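PDB 3RHG: putative phophotriesterase from Proteus mirabilis, which binds two divalent metal ions and probably hydrolyses ester bonds, as its membership of the phosphotriesterase family suggests. Local coordinates for residues C241-I255 / L280-D294. Numbering follows the deposited sequence. Where two conformers were deposited one is given.
Sequences CKMLDRGVWLEFDMI and LIERGYGNQIVLSHD. With ZN (zinc ion), chain B; BEZ (benzoic acid), chain D.
Backbone hydrogen bonding pairs L250, E251 and F252 with I289, V290 and L291: strands 249-252 and 289-291 run parallel, their axes 4.7 Å apart. L250 N to Q288 O, V290 N to L250 O, F252 N to V290 O and S292 N to F252 O alternate along them; past the strands the pattern shifts by one residue, S292 O taking I255 N (3.2 Å) rather than M254 N. With helix 270-282 between, this is a beta-alpha-beta crossover joining the last two strands of the family's (β/α)8 barrel.

Side chains of the loop before strand 289-291 bind the end of helix 237-245 and the turn after it. Q288, extended beyond CG (chi2 176°), carries NE2 to two carbonyls: the bond to L244 O is nearly straight (174°) and on a lone pair, that to V248 O (2.9 Å) more bent. Y285 OH donates to D245 OD1 at 2.7 Å, syn but 27° out of the carboxylate plane.

Among apolar contacts, L244 CD1 makes a CH-pi contact over the Y285 ring, 3.9 Å from its centroid, and L280 CD1 lies 3.8 Å from F252 CZ.

D294 OD1 binds zinc at 2.4 Å, alongside H23, H25 and E166, while M254 CE lies 3.8 Å from C4 of the bound benzoic acid, which D294 OD2 also approaches. D294 thus serves metal and pocket at once, and the backbone bonds holding strand 289-291 probably help to place it.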
ATOM      1  N   CYS A 241       7.455  14.799 -19.974  1.00 20.99           N
ATOM      2  CA  CYS A 241       7.079  15.491 -21.215  1.00 20.95           C
ATOM      3  C   CYS A 241       8.244  15.576 -22.219  1.00 19.52           C
ATOM      4  O   CYS A 241       8.029  15.523 -23.435  1.00 23.40           O
ATOM      5  CB  CYS A 241       6.507  16.881 -20.912  1.00 24.65           C
ATOM      6  SG  CYS A 241       4.932  16.786 -20.056  1.00 27.18           S
ATOM      7  N   LYS A 242       9.480  15.709 -21.721  1.00 20.77           N
ATOM      8  CA  LYS A 242      10.651  15.736 -22.594  1.00 22.59           C
ATOM      9  C   LYS A 242      10.745  14.405 -23.360  1.00 22.16           C
ATOM     10  O   LYS A 242      11.045  14.374 -24.559  1.00 23.17           O
ATOM     11  CB  LYS A 242      11.905  15.955 -21.750  1.00 24.08           C
ATOM     12  CG  LYS A 242      13.171  16.302 -22.515  1.00 30.04           C
ATOM     13  CD  LYS A 242      14.329  16.521 -21.513  1.00 35.80           C
ATOM     14  CE  LYS A 242      15.351  17.529 -21.990  1.00 48.51           C
ATOM     15  NZ  LYS A 242      16.241  16.979 -23.042  1.00 52.58           N
ATOM     16  N   MET A 243      10.458  13.299 -22.676  1.00 19.36           N
ATOM     17  CA  MET A 243      10.511  11.983 -23.320  1.00 19.05           C
ATOM     18  C   MET A 243       9.376  11.849 -24.322  1.00 18.48           C
ATOM     19  O   MET A 243       9.567  11.387 -25.445  1.00 19.49           O
ATOM     20  CB  MET A 243      10.420  10.860 -22.283  1.00 18.12           C
ATOM     21  CG  MET A 243      11.577  10.815 -21.284  1.00 19.36           C
ATOM     22  SD  MET A 243      13.223  10.731 -22.038  1.00 24.21           S
ATOM     23  CE  MET A 243      13.810  12.425 -21.874  1.00 23.95           C
ATOM     24  N   LEU A 244       8.182  12.238 -23.901  1.00 18.56           N
ATOM     25  CA  LEU A 244       7.024  12.136 -24.792  1.00 18.75           C
ATOM     26  C   LEU A 244       7.235  12.983 -26.039  1.00 19.88           C
ATOM     27  O   LEU A 244       6.813  12.609 -27.147  1.00 19.21           O
ATOM     28  CB  LEU A 244       5.756  12.547 -24.058  1.00 17.72           C
ATOM     29  CG  LEU A 244       5.298  11.595 -22.929  1.00 17.48           C
ATOM     30  CD1 LEU A 244       4.406  12.312 -21.893  1.00 21.50           C
ATOM     31  CD2 LEU A 244       4.578  10.384 -23.505  1.00 19.42           C
ATOM     32  N   ASP A 245       7.892  14.128 -25.873  1.00 19.20           N
ATOM     33  CA  ASP A 245       8.101  15.015 -27.018  1.00 21.26           C
ATOM     34  C   ASP A 245       9.049  14.394 -28.046  1.00 21.26           C
ATOM     35  O   ASP A 245       9.047  14.788 -29.215  1.00 24.41           O
ATOM     36  CB  ASP A 245       8.605  16.386 -26.574  1.00 21.77           C
ATOM     37  CG  ASP A 245       7.525  17.234 -25.960  1.00 24.58           C
ATOM     38  OD1 ASP A 245       6.333  16.883 -26.116  1.00 25.70           O
ATOM     39  OD2 ASP A 245       7.870  18.262 -25.330  1.00 27.72           O
ATOM     40  N   ARG A 246       9.845  13.409 -27.616  1.00 20.01           N
ATOM     41  CA  ARG A 246      10.704  12.681 -28.536  1.00 20.12           C
ATOM     42  C   ARG A 246       9.954  11.570 -29.274  1.00 19.98           C
ATOM     43  O   ARG A 246      10.510  10.906 -30.158  1.00 20.39           O
ATOM     44  CB  ARG A 246      11.978  12.156 -27.830  1.00 19.32           C
ATOM     45  CG  ARG A 246      12.816  13.299 -27.251  1.00 21.02           C
ATOM     46  CD  ARG A 246      14.146  12.832 -26.671  1.00 19.78           C
ATOM     47  NE  ARG A 246      15.026  12.370 -27.727  1.00 20.78           N
ATOM     48  CZ  ARG A 246      16.293  12.018 -27.533  1.00 20.12           C
ATOM     49  NH1 ARG A 246      16.813  12.084 -26.306  1.00 22.11           N
ATOM     50  NH2 ARG A 246      17.032  11.606 -28.565  1.00 24.35           N
ATOM     51  N   GLY A 247       8.684  11.373 -28.919  1.00 18.65           N
ATOM     52  CA  GLY A 247       7.814  10.529 -29.737  1.00 19.40           C
ATOM     53  C   GLY A 247       7.531   9.136 -29.198  1.00 18.25           C
ATOM     54  O   GLY A 247       6.747   8.392 -29.788  1.00 18.91           O
ATOM     55  N   VAL A 248       8.159   8.774 -28.075  1.00 19.65           N
ATOM     56  CA  VAL A 248       8.051   7.424 -27.549  1.00 17.76           C
ATOM     57  C   VAL A 248       6.853   7.271 -26.622  1.00 17.79           C
ATOM     58  O   VAL A 248       6.227   8.267 -26.225  1.00 18.83           O
ATOM     59  CB  VAL A 248       9.341   7.006 -26.787  1.00 17.14           C
ATOM     60  CG1 VAL A 248      10.545   7.108 -27.732  1.00 18.81           C
ATOM     61  CG2 VAL A 248       9.508   7.817 -25.476  1.00 19.51           C
ATOM     62  N   TRP A 249       6.550   6.023 -26.262  1.00 16.52           N
ATOM     63  CA  TRP A 249       5.502   5.731 -25.301  1.00 16.91           C
ATOM     64  C   TRP A 249       6.068   5.710 -23.893  1.00 16.54           C
ATOM     65  O   TRP A 249       7.163   5.164 -23.668  1.00 17.72           O
ATOM     66  CB  TRP A 249       4.898   4.355 -25.584  1.00 16.83           C
ATOM     67  CG  TRP A 249       4.217   4.220 -26.901  1.00 17.34           C
ATOM     68  CD1 TRP A 249       4.805   3.985 -28.113  1.00 16.65           C
ATOM     69  CD2 TRP A 249       2.798   4.287 -27.149  1.00 16.58           C
ATOM     70  NE1 TRP A 249       3.841   3.899 -29.100  1.00 16.81           N
ATOM     71  CE2 TRP A 249       2.605   4.053 -28.529  1.00 16.47           C
ATOM     72  CE3 TRP A 249       1.681   4.463 -26.328  1.00 17.01           C
ATOM     73  CZ2 TRP A 249       1.330   4.056 -29.124  1.00 18.25           C
ATOM     74  CZ3 TRP A 249       0.405   4.475 -26.922  1.00 17.75           C
ATOM     75  CH2 TRP A 249       0.249   4.246 -28.305  1.00 20.43           C
ATOM     76  N   LEU A 250       5.355   6.292 -22.938  1.00 15.71           N
ATOM     77  CA  LEU A 250       5.695   6.095 -21.537  1.00 17.20           C
ATOM     78  C   LEU A 250       4.791   5.016 -20.979  1.00 18.29           C
ATOM     79  O   LEU A 250       3.573   5.107 -21.083  1.00 18.07           O
ATOM     80  CB  LEU A 250       5.551   7.387 -20.711  1.00 16.78           C
ATOM     81  CG  LEU A 250       6.569   8.485 -21.045  1.00 16.28           C
ATOM     82  CD1 LEU A 250       6.443   9.631 -20.014  1.00 20.06           C
ATOM     83  CD2 LEU A 250       7.994   7.953 -21.066  1.00 18.90           C
ATOM     84  N   GLU A 251       5.389   4.004 -20.365  1.00 16.89           N
ATOM     85  CA  GLU A 251       4.628   2.907 -19.798  1.00 15.35           C
ATOM     86  C   GLU A 251       4.663   2.981 -18.277  1.00 16.24           C
ATOM     87  O   GLU A 251       5.748   2.978 -17.658  1.00 16.87           O
ATOM     88  CB  GLU A 251       5.214   1.577 -20.269  1.00 16.99           C
ATOM     89  CG  GLU A 251       4.563   0.346 -19.673  1.00 15.54           C
ATOM     90  CD  GLU A 251       5.152  -0.898 -20.292  1.00 18.30           C
ATOM     91  OE1 GLU A 251       6.146  -1.470 -19.756  1.00 18.44           O
ATOM     92  OE2 GLU A 251       4.650  -1.278 -21.361  1.00 20.35           O
ATOM     93  N   PHE A 252       3.475   3.084 -17.685  1.00 16.35           N
ATOM     94  CA  PHE A 252       3.279   3.056 -16.251  1.00 16.81           C
ATOM     95  C   PHE A 252       2.872   1.643 -15.956  1.00 17.52           C
ATOM     96  O   PHE A 252       1.690   1.291 -16.034  1.00 18.46           O
ATOM     97  CB  PHE A 252       2.206   4.073 -15.823  1.00 16.94           C
ATOM     98  CG  PHE A 252       2.647   5.509 -15.979  1.00 17.53           C
ATOM     99  CD1 PHE A 252       3.063   6.247 -14.873  1.00 17.72           C
ATOM    100  CD2 PHE A 252       2.660   6.114 -17.234  1.00 19.57           C
ATOM    101  CE1 PHE A 252       3.489   7.580 -15.018  1.00 18.82           C
ATOM    102  CE2 PHE A 252       3.070   7.437 -17.403  1.00 19.12           C
ATOM    103  CZ  PHE A 252       3.476   8.185 -16.290  1.00 19.94           C
ATOM    104  N   ASP A 253       3.863   0.804 -15.673  1.00 17.60           N
ATOM    105  CA  ASP A 253       3.618  -0.621 -15.545  1.00 18.02           C
ATOM    106  C   ASP A 253       3.768  -1.117 -14.099  1.00 18.20           C
ATOM    107  O   ASP A 253       3.858  -2.329 -13.871  1.00 19.64           O
ATOM    108  CB  ASP A 253       4.570  -1.394 -16.477  1.00 18.66           C
ATOM    109  CG  ASP A 253       5.998  -0.919 -16.364  1.00 16.23           C
ATOM    110  OD1 ASP A 253       6.395  -0.597 -15.237  1.00 19.70           O
ATOM    111  OD2 ASP A 253       6.704  -0.817 -17.394  1.00 17.29           O
ATOM    112  N   MET A 254       3.745  -0.204 -13.122  1.00 17.09           N
ATOM    113  CA  MET A 254       3.903  -0.605 -11.712  1.00 17.27           C
ATOM    114  C   MET A 254       2.630  -0.278 -10.955  1.00 17.68           C
ATOM    115  O   MET A 254       2.637  -0.050  -9.746  1.00 17.91           O
ATOM    116  CB  MET A 254       5.112   0.086 -11.089  1.00 19.64           C
ATOM    117  CG  MET A 254       6.386  -0.255 -11.831  1.00 18.55           C
ATOM    118  SD  MET A 254       7.777   0.856 -11.483  1.00 21.60           S
ATOM    119  CE  MET A 254       8.105   0.490  -9.770  1.00 23.36           C
ATOM    120  N   ILE A 255       1.513  -0.259 -11.682  1.00 17.34           N
ATOM    121  CA  ILE A 255       0.276   0.198 -11.066  1.00 18.81           C
ATOM    122  C   ILE A 255      -0.238  -0.854 -10.114  1.00 19.29           C
ATOM    123  O   ILE A 255      -0.512  -1.987 -10.524  1.00 19.83           O
ATOM    124  CB  ILE A 255      -0.771   0.563 -12.154  1.00 18.59           C
ATOM    125  CG1 ILE A 255      -0.269   1.781 -12.938  1.00 18.63           C
ATOM    126  CG2 ILE A 255      -2.166   0.865 -11.524  1.00 21.24           C
ATOM    127  CD1 ILE A 255      -1.119   2.120 -14.154  1.00 20.83           C
ATOM    128  N   LEU A 280      -0.708  14.108 -17.419  1.00 20.95           N
ATOM    129  CA  LEU A 280      -0.204  13.931 -18.765  1.00 21.13           C
ATOM    130  C   LEU A 280      -1.336  13.967 -19.791  1.00 21.00           C
ATOM    131  O   LEU A 280      -1.176  14.532 -20.862  1.00 21.39           O
ATOM    132  CB  LEU A 280       0.571  12.612 -18.879  1.00 17.73           C
ATOM    133  CG  LEU A 280       1.934  12.585 -18.161  1.00 19.64           C
ATOM    134  CD1 LEU A 280       2.583  11.203 -18.352  1.00 22.72           C
ATOM    135  CD2 LEU A 280       2.873  13.688 -18.665  1.00 23.61           C
ATOM    136  N   ILE A 281      -2.468  13.338 -19.474  1.00 19.32           N
ATOM    137  CA  ILE A 281      -3.628  13.353 -20.393  1.00 20.75           C
ATOM    138  C   ILE A 281      -4.095  14.786 -20.579  1.00 21.79           C
ATOM    139  O   ILE A 281      -4.435  15.203 -21.694  1.00 24.31           O
ATOM    140  CB  ILE A 281      -4.791  12.446 -19.859  1.00 18.68           C
ATOM    141  CG1 ILE A 281      -4.319  10.976 -19.876  1.00 21.65           C
ATOM    142  CG2 ILE A 281      -6.106  12.700 -20.628  1.00 22.00           C
ATOM    143  CD1 ILE A 281      -5.213  10.004 -19.121  1.00 21.39           C
ATOM    144  N   GLU A 282      -4.122  15.553 -19.492  1.00 23.69           N
ATOM    145  CA  GLU A 282      -4.597  16.936 -19.585  1.00 26.64           C
ATOM    146  C   GLU A 282      -3.621  17.815 -20.367  1.00 24.48           C
ATOM    147  O   GLU A 282      -4.018  18.825 -20.963  1.00 28.61           O
ATOM    148  CB  GLU A 282      -4.924  17.499 -18.195  1.00 25.88           C
ATOM    149  CG  GLU A 282      -6.163  16.816 -17.614  1.00 27.67           C
ATOM    150  CD  GLU A 282      -6.413  17.114 -16.158  1.00 31.23           C
ATOM    151  OE1 GLU A 282      -5.474  17.543 -15.448  1.00 31.11           O
ATOM    152  OE2 GLU A 282      -7.566  16.902 -15.720  1.00 33.76           O
ATOM    153  N   ARG A 283      -2.358  17.396 -20.399  1.00 24.25           N
ATOM    154  CA  ARG A 283      -1.322  18.057 -21.184  1.00 21.72           C
ATOM    155  C   ARG A 283      -1.334  17.588 -22.642  1.00 24.10           C
ATOM    156  O   ARG A 283      -0.554  18.083 -23.457  1.00 26.88           O
ATOM    157  CB  ARG A 283       0.077  17.826 -20.587  1.00 22.08           C
ATOM    158  CG  ARG A 283       0.375  18.611 -19.283  1.00 31.70           C
ATOM    159  CD  ARG A 283       0.852  20.036 -19.563  1.00 39.25           C
ATOM    160  NE  ARG A 283       2.264  20.068 -19.953  1.00 46.58           N
ATOM    161  CZ  ARG A 283       3.274  20.237 -19.101  1.00 45.74           C
ATOM    162  NH1 ARG A 283       3.032  20.392 -17.805  1.00 47.11           N
ATOM    163  NH2 ARG A 283       4.529  20.245 -19.543  1.00 47.90           N
ATOM    164  N   GLY A 284      -2.214  16.639 -22.968  1.00 23.09           N
ATOM    165  CA  GLY A 284      -2.428  16.270 -24.369  1.00 23.77           C
ATOM    166  C   GLY A 284      -1.703  15.013 -24.818  1.00 24.29           C
ATOM    167  O   GLY A 284      -1.673  14.718 -26.016  1.00 25.39           O
ATOM    168  N   TYR A 285      -1.152  14.253 -23.861  1.00 22.13           N
ATOM    169  CA  TYR A 285      -0.316  13.099 -24.205  1.00 20.43           C
ATOM    170  C   TYR A 285      -0.995  11.746 -24.018  1.00 21.74           C
ATOM    171  O   TYR A 285      -0.318  10.701 -23.965  1.00 23.40           O
ATOM    172  CB  TYR A 285       0.958  13.103 -23.374  1.00 19.69           C
ATOM    173  CG  TYR A 285       1.886  14.252 -23.630  1.00 20.76           C
ATOM    174  CD1 TYR A 285       2.751  14.260 -24.739  1.00 23.00           C
ATOM    175  CD2 TYR A 285       1.938  15.317 -22.739  1.00 22.37           C
ATOM    176  CE1 TYR A 285       3.644  15.321 -24.954  1.00 24.50           C
ATOM    177  CE2 TYR A 285       2.813  16.388 -22.947  1.00 24.04           C
ATOM    178  CZ  TYR A 285       3.663  16.382 -24.043  1.00 22.86           C
ATOM    179  OH  TYR A 285       4.514  17.446 -24.223  1.00 26.96           O
ATOM    180  N   GLY A 286      -2.322  11.747 -23.943  1.00 22.75           N
ATOM    181  CA  GLY A 286      -3.057  10.525 -23.647  1.00 22.28           C
ATOM    182  C   GLY A 286      -2.805   9.409 -24.651  1.00 21.49           C
ATOM    183  O   GLY A 286      -2.866   8.242 -24.297  1.00 25.96           O
ATOM    184  N   ASN A 287      -2.537   9.754 -25.908  1.00 21.37           N
ATOM    185  CA  ASN A 287      -2.328   8.749 -26.946  0.50 22.44           C
ATOM    186  C   ASN A 287      -0.913   8.165 -26.949  1.00 21.73           C
ATOM    187  O   ASN A 287      -0.550   7.417 -27.874  1.00 23.39           O
ATOM    188  CB  ASN A 287      -2.634   9.337 -28.322  0.50 25.06           C
ATOM    189  CG  ASN A 287      -4.055   9.844 -28.442  0.50 24.93           C
ATOM    190  OD1 ASN A 287      -5.002   9.172 -28.049  0.50 28.90           O
ATOM    191  ND2 ASN A 287      -4.212  11.031 -29.014  0.50 36.94           N
ATOM    192  N   GLN A 288      -0.118   8.507 -25.927  1.00 20.71           N
ATOM    193  CA  GLN A 288       1.263   8.034 -25.840  1.00 19.02           C
ATOM    194  C   GLN A 288       1.521   7.304 -24.538  1.00 18.91           C
ATOM    195  O   GLN A 288       2.671   7.093 -24.172  1.00 19.62           O
ATOM    196  CB  GLN A 288       2.285   9.181 -25.973  1.00 20.14           C
ATOM    197  CG  GLN A 288       2.551   9.598 -27.381  1.00 21.28           C
ATOM    198  CD  GLN A 288       3.486  10.774 -27.467  1.00 17.18           C
ATOM    199  OE1 GLN A 288       3.034  11.925 -27.640  1.00 24.23           O
ATOM    200  NE2 GLN A 288       4.811  10.515 -27.297  1.00 19.14           N
ATOM    201  N   ILE A 289       0.464   6.895 -23.851  1.00 17.88           N
ATOM    202  CA  ILE A 289       0.602   6.279 -22.537  1.00 16.93           C
ATOM    203  C   ILE A 289       0.075   4.853 -22.563  1.00 18.50           C
ATOM    204  O   ILE A 289      -0.969   4.591 -23.153  1.00 19.66           O
ATOM    205  CB  ILE A 289      -0.210   7.062 -21.487  1.00 20.40           C
ATOM    206  CG1 ILE A 289       0.361   8.476 -21.326  1.00 23.10           C
ATOM    207  CG2 ILE A 289      -0.227   6.311 -20.140  1.00 23.95           C
ATOM    208  CD1 ILE A 289      -0.527   9.396 -20.500  1.00 27.77           C
ATOM    209  N   VAL A 290       0.817   3.912 -21.967  1.00 15.75           N
ATOM    210  CA  VAL A 290       0.269   2.572 -21.726  1.00 16.33           C
ATOM    211  C   VAL A 290       0.400   2.225 -20.242  1.00 17.93           C
ATOM    212  O   VAL A 290       1.225   2.833 -19.530  1.00 17.39           O
ATOM    213  CB  VAL A 290       0.878   1.488 -22.640  1.00 16.31           C
ATOM    214  CG1 VAL A 290       0.378   1.646 -24.073  1.00 16.68           C
ATOM    215  CG2 VAL A 290       2.418   1.540 -22.568  1.00 18.40           C
ATOM    216  N   LEU A 291      -0.388   1.243 -19.800  1.00 16.60           N
ATOM    217  CA  LEU A 291      -0.579   0.927 -18.374  1.00 16.34           C
ATOM    218  C   LEU A 291      -0.459  -0.563 -18.141  1.00 15.97           C
ATOM    219  O   LEU A 291      -0.963  -1.351 -18.933  1.00 18.64           O
ATOM    220  CB  LEU A 291      -2.004   1.296 -17.954  1.00 17.90           C
ATOM    221  CG  LEU A 291      -2.451   2.728 -18.250  1.00 16.97           C
ATOM    222  CD1 LEU A 291      -3.912   2.925 -17.850  1.00 20.52           C
ATOM    223  CD2 LEU A 291      -1.571   3.785 -17.589  1.00 19.80           C
ATOM    224  N   SER A 292       0.201  -0.976 -17.054  1.00 15.92           N
ATOM    225  CA  SER A 292       0.252  -2.397 -16.743  1.00 17.79           C
ATOM    226  C   SER A 292       0.606  -2.569 -15.250  1.00 18.88           C
ATOM    227  O   SER A 292       0.738  -1.563 -14.526  1.00 17.65           O
ATOM    228  CB  SER A 292       1.264  -3.114 -17.670  1.00 17.96           C
ATOM    229  OG  SER A 292       0.723  -4.326 -18.209  1.00 19.10           O
ATOM    230  N   HIS A 293       0.730  -3.824 -14.794  1.00 18.40           N
ATOM    231  CA  HIS A 293       0.971  -4.143 -13.376  1.00 18.18           C
ATOM    232  C   HIS A 293       2.409  -4.597 -13.092  1.00 17.23           C
ATOM    233  O   HIS A 293       2.857  -4.531 -11.951  1.00 18.04           O
ATOM    234  CB  HIS A 293       0.083  -5.326 -12.939  1.00 19.50           C
ATOM    235  CG  HIS A 293      -1.377  -5.147 -13.215  1.00 19.55           C
ATOM    236  ND1 HIS A 293      -1.949  -5.527 -14.413  1.00 19.15           N
ATOM    237  CD2 HIS A 293      -2.389  -4.671 -12.441  1.00 20.55           C
ATOM    238  CE1 HIS A 293      -3.254  -5.286 -14.370  1.00 18.39           C
ATOM    239  NE2 HIS A 293      -3.548  -4.770 -13.185  1.00 20.80           N
ATOM    240  N   ASP A 294       3.086  -5.139 -14.106  1.00 15.77           N
ATOM    241  CA  ASP A 294       4.402  -5.760 -13.897  1.00 16.77           C
ATOM    242  C   ASP A 294       4.381  -6.826 -12.823  1.00 16.15           C
ATOM    243  O   ASP A 294       5.305  -6.893 -12.010  1.00 18.27           O
ATOM    244  CB  ASP A 294       5.500  -4.712 -13.606  1.00 20.25           C
ATOM    245  CG  ASP A 294       6.896  -5.263 -13.814  1.00 18.73           C
ATOM    246  OD1 ASP A 294       7.037  -6.228 -14.610  1.00 20.52           O
ATOM    247  OD2 ASP A 294       7.867  -4.750 -13.172  1.00 20.40           O
TER
HETATM  248 ZN    ZN B 367       8.884  -6.469 -16.052  1.00 21.10          ZN
HETATM  249  C   BEZ D 369      13.522  -2.355 -10.432  1.00 36.16           C
HETATM  250  O1  BEZ D 369      14.113  -1.747 -11.350  1.00 38.65           O
HETATM  251  O2  BEZ D 369      14.174  -2.776  -9.447  1.00 40.04           O
HETATM  252  C1  BEZ D 369      12.045  -2.584 -10.494  1.00 28.24           C
HETATM  253  C2  BEZ D 369      11.315  -2.256 -11.640  1.00 30.56           C
HETATM  254  C3  BEZ D 369       9.942  -2.493 -11.680  1.00 29.17           C
HETATM  255  C4  BEZ D 369       9.296  -3.032 -10.576  1.00 28.43           C
HETATM  256  C5  BEZ D 369      10.026  -3.343  -9.432  1.00 27.32           C
HETATM  257  C6  BEZ D 369      11.400  -3.127  -9.384  1.00 30.20           C
HETATM  258  O   HOH W   1       4.281  13.885 -29.040  1.00 43.09           O
HETATM  259  O   HOH W   2       0.980  -4.253  -9.870  1.00 22.21           O